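Local coordinates for protein putative 5-dehydro-2-deoxygluconokinase (Bacillus halodurans C-125, PDB 2QCV) that probably phosphorylates 5-dehydro-2-deoxy-D-gluconate with ATP, a step in the breakdown of myo-inositol to acetyl-CoA, as a kinase of the PfkB family, at residues 60-68 against 125-136. Sequence-based numbering, arbitrary orientation.
Sequences KAGFIGKIA and YLSPEEVNEAYI
Residues 125-136 run antiparallel to strand 61-67 across one face of the sheet, Lys66 meeting Leu126, Ile64 facing Val131 and Gly62 facing Tyr135, while the CA separation widens from 5.3 to 8.8 Å. Lys66 holds the close end. Its CG stands anti to the backbone N (chi1 180°) and the chain bends at chi3 (-80°), which carries NZ past Tyr125 CB to two groups, the Glu130 carboxylate and the Tyr125 carbonyl. NZ forms a salt bridge with Glu130, 2.8 Å to OE2 on its syn lone pair, with a weak bond to OE1, and it reaches Tyr125 O, also at 2.8 Å, from above the carbonyl plane. Glu130 OE1 in turn accepts Ser127 N from above the carboxylate plane, so both oxygens are engaged. Were Lys66 replaced by an alanine, the Glu130 carboxylate would probably lose this counter-charge and Tyr125 O this donor. In the middle, Ile64 spreads its branches: CG2 lies 4.0 Å from Leu126 CD2, CG1 meets the in-plane edge of the Tyr135 ring, and CD1 touches Ile136 CG1 at 3.7 Å, the two isoleucines crossing at about a right angle. At the wide end, Phe63 N donates to Tyr135 OH (3.1 Å, 151°), and the hydroxyl sits over Gly62, where a CB would collide with it. Phe12 meets the same ring at a steep angle. An apolar centre thus lies between a salt bridge and a single hydrogen bond, joining the strand to the connection into strand 139-145 of the ribokinase-like sheet; the ammonium of the buried Lys66 is likely to stay charged beside its carboxylate.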
loop_
_atom_site.group_PDB
_atom_site.type_symbol
_atom_site.label_atom_id
_atom_site.label_comp_id
_atom_site.label_asym_id
_atom_site.label_seq_id
_atom_site.Cartn_x
_atom_site.Cartn_y
_atom_site.Cartn_z
ATOM N N LYS A 60 -27.908 -5.284 29.401
ATOM C CA LYS A 60 -28.345 -4.937 28.047
ATOM C C LYS A 60 -27.153 -4.260 27.370
ATOM O O LYS A 60 -26.718 -3.176 27.774
ATOM C CB LYS A 60 -29.567 -4.018 28.066
ATOM C CG LYS A 60 -30.780 -4.630 28.841
ATOM N N ALA A 61 -26.651 -4.904 26.317
ATOM C CA ALA A 61 -25.460 -4.467 25.621
ATOM C C ALA A 61 -25.716 -4.172 24.145
ATOM O O ALA A 61 -26.588 -4.778 23.487
ATOM C CB ALA A 61 -24.332 -5.514 25.779
ATOM N N GLY A 62 -24.963 -3.198 23.646
ATOM C CA GLY A 62 -24.911 -2.837 22.238
ATOM C C GLY A 62 -23.481 -2.766 21.768
ATOM O O GLY A 62 -22.541 -2.975 22.551
ATOM N N PHE A 63 -23.303 -2.470 20.478
ATOM C CA PHE A 63 -21.994 -2.597 19.846
ATOM C C PHE A 63 -21.881 -1.655 18.650
ATOM O O PHE A 63 -22.830 -1.518 17.863
ATOM C CB PHE A 63 -21.738 -4.053 19.380
ATOM C CG PHE A 63 -20.265 -4.392 19.202
ATOM C CD1 PHE A 63 -19.499 -4.734 20.265
ATOM C CD2 PHE A 63 -19.672 -4.354 17.962
ATOM C CE1 PHE A 63 -18.146 -5.054 20.110
ATOM C CE2 PHE A 63 -18.344 -4.643 17.816
ATOM C CZ PHE A 63 -17.578 -4.998 18.909
ATOM N N ILE A 64 -20.716 -1.037 18.530
ATOM C CA ILE A 64 -20.332 -0.240 17.357
ATOM C C ILE A 64 -19.139 -0.919 16.737
ATOM O O ILE A 64 -18.056 -0.980 17.327
ATOM C CB ILE A 64 -20.011 1.231 17.694
ATOM C CG1 ILE A 64 -21.234 1.894 18.376
ATOM C CG2 ILE A 64 -19.606 2.018 16.409
ATOM C CD1 ILE A 64 -20.915 3.204 19.073
ATOM N N GLY A 65 -19.331 -1.490 15.549
ATOM C CA GLY A 65 -18.208 -2.116 14.869
ATOM C C GLY A 65 -18.507 -2.438 13.417
ATOM O O GLY A 65 -19.660 -2.379 12.987
ATOM N N LYS A 66 -17.447 -2.749 12.683
ATOM C CA LYS A 66 -17.547 -3.101 11.283
ATOM C C LYS A 66 -17.238 -4.567 11.090
ATOM O O LYS A 66 -16.296 -5.111 11.694
ATOM C CB LYS A 66 -16.644 -2.236 10.446
ATOM C CG LYS A 66 -16.665 -2.530 8.949
ATOM C CD LYS A 66 -16.098 -1.393 8.096
ATOM C CE LYS A 66 -17.116 -0.251 7.889
ATOM N NZ LYS A 66 -16.489 0.919 7.145
ATOM N N ILE A 67 -18.074 -5.187 10.266
ATOM C CA ILE A 67 -17.992 -6.620 9.969
ATOM C C ILE A 67 -17.910 -6.845 8.440
ATOM O O ILE A 67 -18.333 -6.008 7.647
ATOM C CB ILE A 67 -19.205 -7.401 10.562
ATOM C CG1 ILE A 67 -20.543 -6.867 10.032
ATOM C CG2 ILE A 67 -19.161 -7.401 12.098
ATOM C CD1 ILE A 67 -21.821 -7.684 10.415
ATOM N N ALA A 68 -17.364 -7.984 8.044
ATOM C CA ALA A 68 -17.208 -8.345 6.622
ATOM C C ALA A 68 -18.561 -8.701 6.000
ATOM O O ALA A 68 -19.489 -9.140 6.673
ATOM C CB ALA A 68 -16.219 -9.533 6.497
ATOM N N TYR A 125 -11.661 -0.668 9.636
ATOM C CA TYR A 125 -12.238 0.309 8.724
ATOM C C TYR A 125 -13.501 0.994 9.244
ATOM O O TYR A 125 -14.125 1.732 8.512
ATOM C CB TYR A 125 -12.482 -0.352 7.355
ATOM C CG TYR A 125 -11.162 -0.551 6.677
ATOM C CD1 TYR A 125 -10.590 0.503 5.979
ATOM C CD2 TYR A 125 -10.424 -1.723 6.838
ATOM C CE1 TYR A 125 -9.367 0.395 5.411
ATOM C CE2 TYR A 125 -9.163 -1.858 6.240
ATOM C CZ TYR A 125 -8.646 -0.787 5.538
ATOM O OH TYR A 125 -7.423 -0.852 4.925
ATOM N N LEU A 126 -13.881 0.735 10.489
ATOM C CA LEU A 126 -14.911 1.528 11.139
ATOM C C LEU A 126 -14.432 2.979 11.099
ATOM O O LEU A 126 -13.259 3.269 11.382
ATOM C CB LEU A 126 -15.119 1.084 12.606
ATOM C CG LEU A 126 -16.152 1.832 13.439
ATOM C CD1 LEU A 126 -17.586 1.499 12.921
ATOM C CD2 LEU A 126 -15.943 1.523 14.966
ATOM N N SER A 127 -15.311 3.859 10.692
ATOM C CA SER A 127 -14.950 5.235 10.418
ATOM C C SER A 127 -15.804 6.174 11.263
ATOM O O SER A 127 -16.886 5.798 11.714
ATOM C CB SER A 127 -15.122 5.531 8.928
ATOM O OG SER A 127 -16.505 5.659 8.636
ATOM N N PRO A 128 -15.332 7.416 11.478
ATOM C CA PRO A 128 -16.158 8.391 12.235
ATOM C C PRO A 128 -17.600 8.573 11.742
ATOM O O PRO A 128 -18.515 8.692 12.564
ATOM C CB PRO A 128 -15.366 9.681 12.072
ATOM C CG PRO A 128 -13.953 9.261 11.936
ATOM C CD PRO A 128 -14.004 7.978 11.111
ATOM N N GLU A 129 -17.811 8.536 10.425
ATOM C CA GLU A 129 -19.165 8.705 9.884
ATOM C C GLU A 129 -20.096 7.554 10.280
ATOM O O GLU A 129 -21.317 7.674 10.169
ATOM C CB GLU A 129 -19.124 8.863 8.375
ATOM C CG GLU A 129 -18.853 7.572 7.653
ATOM N N GLU A 130 -19.543 6.450 10.776
ATOM C CA GLU A 130 -20.347 5.297 11.178
ATOM C C GLU A 130 -20.629 5.253 12.684
ATOM O O GLU A 130 -21.272 4.320 13.182
ATOM C CB GLU A 130 -19.631 4.038 10.753
ATOM C CG GLU A 130 -19.561 3.931 9.247
ATOM C CD GLU A 130 -18.526 3.002 8.730
ATOM O OE1 GLU A 130 -17.669 2.529 9.505
ATOM O OE2 GLU A 130 -18.554 2.742 7.488
ATOM N N VAL A 131 -20.122 6.244 13.410
ATOM C CA VAL A 131 -20.335 6.397 14.844
ATOM C C VAL A 131 -21.523 7.345 15.106
ATOM O O VAL A 131 -21.483 8.518 14.753
ATOM C CB VAL A 131 -19.099 6.941 15.521
ATOM C CG1 VAL A 131 -19.329 7.109 17.031
ATOM C CG2 VAL A 131 -17.931 6.017 15.246
ATOM N N ASN A 132 -22.564 6.802 15.736
ATOM C CA ASN A 132 -23.861 7.471 15.905
ATOM C C ASN A 132 -24.076 7.985 17.340
ATOM O O ASN A 132 -24.230 7.197 18.287
ATOM C CB ASN A 132 -24.979 6.509 15.513
ATOM C CG ASN A 132 -26.341 7.196 15.400
ATOM O OD1 ASN A 132 -26.674 8.064 16.183
ATOM N ND2 ASN A 132 -27.113 6.823 14.378
ATOM N N GLU A 133 -24.141 9.298 17.490
ATOM C CA GLU A 133 -24.404 9.913 18.805
ATOM C C GLU A 133 -25.713 9.490 19.436
ATOM O O GLU A 133 -25.752 9.302 20.662
ATOM C CB GLU A 133 -24.312 11.437 18.716
ATOM C CG GLU A 133 -24.430 12.154 20.036
ATOM C CD GLU A 133 -24.010 13.604 19.928
ATOM O OE1 GLU A 133 -23.713 14.059 18.772
ATOM O OE2 GLU A 133 -23.914 14.244 20.985
ATOM N N ALA A 134 -26.773 9.314 18.610
ATOM C CA ALA A 134 -28.094 8.903 19.092
ATOM C C ALA A 134 -28.073 7.511 19.709
ATOM O O ALA A 134 -28.864 7.216 20.599
ATOM C CB ALA A 134 -29.155 8.969 17.942
ATOM N N TYR A 135 -27.119 6.683 19.288
ATOM C CA TYR A 135 -26.990 5.336 19.818
ATOM C C TYR A 135 -26.214 5.386 21.111
ATOM O O TYR A 135 -26.652 4.892 22.132
ATOM C CB TYR A 135 -26.251 4.474 18.830
ATOM C CG TYR A 135 -26.229 3.003 19.136
ATOM C CD1 TYR A 135 -27.379 2.293 19.379
ATOM C CD2 TYR A 135 -25.026 2.305 19.145
ATOM C CE1 TYR A 135 -27.328 0.908 19.593
ATOM C CE2 TYR A 135 -24.988 0.958 19.386
ATOM C CZ TYR A 135 -26.130 0.261 19.579
ATOM O OH TYR A 135 -26.032 -1.103 19.771
ATOM N N ILE A 136 -25.050 6.005 21.068
ATOM C CA ILE A 136 -24.195 6.124 22.264
ATOM C C ILE A 136 -24.925 6.724 23.470
ATOM O O ILE A 136 -24.838 6.216 24.590
ATOM C CB ILE A 136 -22.913 6.946 21.923
ATOM C CG1 ILE A 136 -22.027 6.156 20.955
ATOM C CG2 ILE A 136 -22.146 7.377 23.191
ATOM C CD1 ILE A 136 -20.790 6.961 20.402
#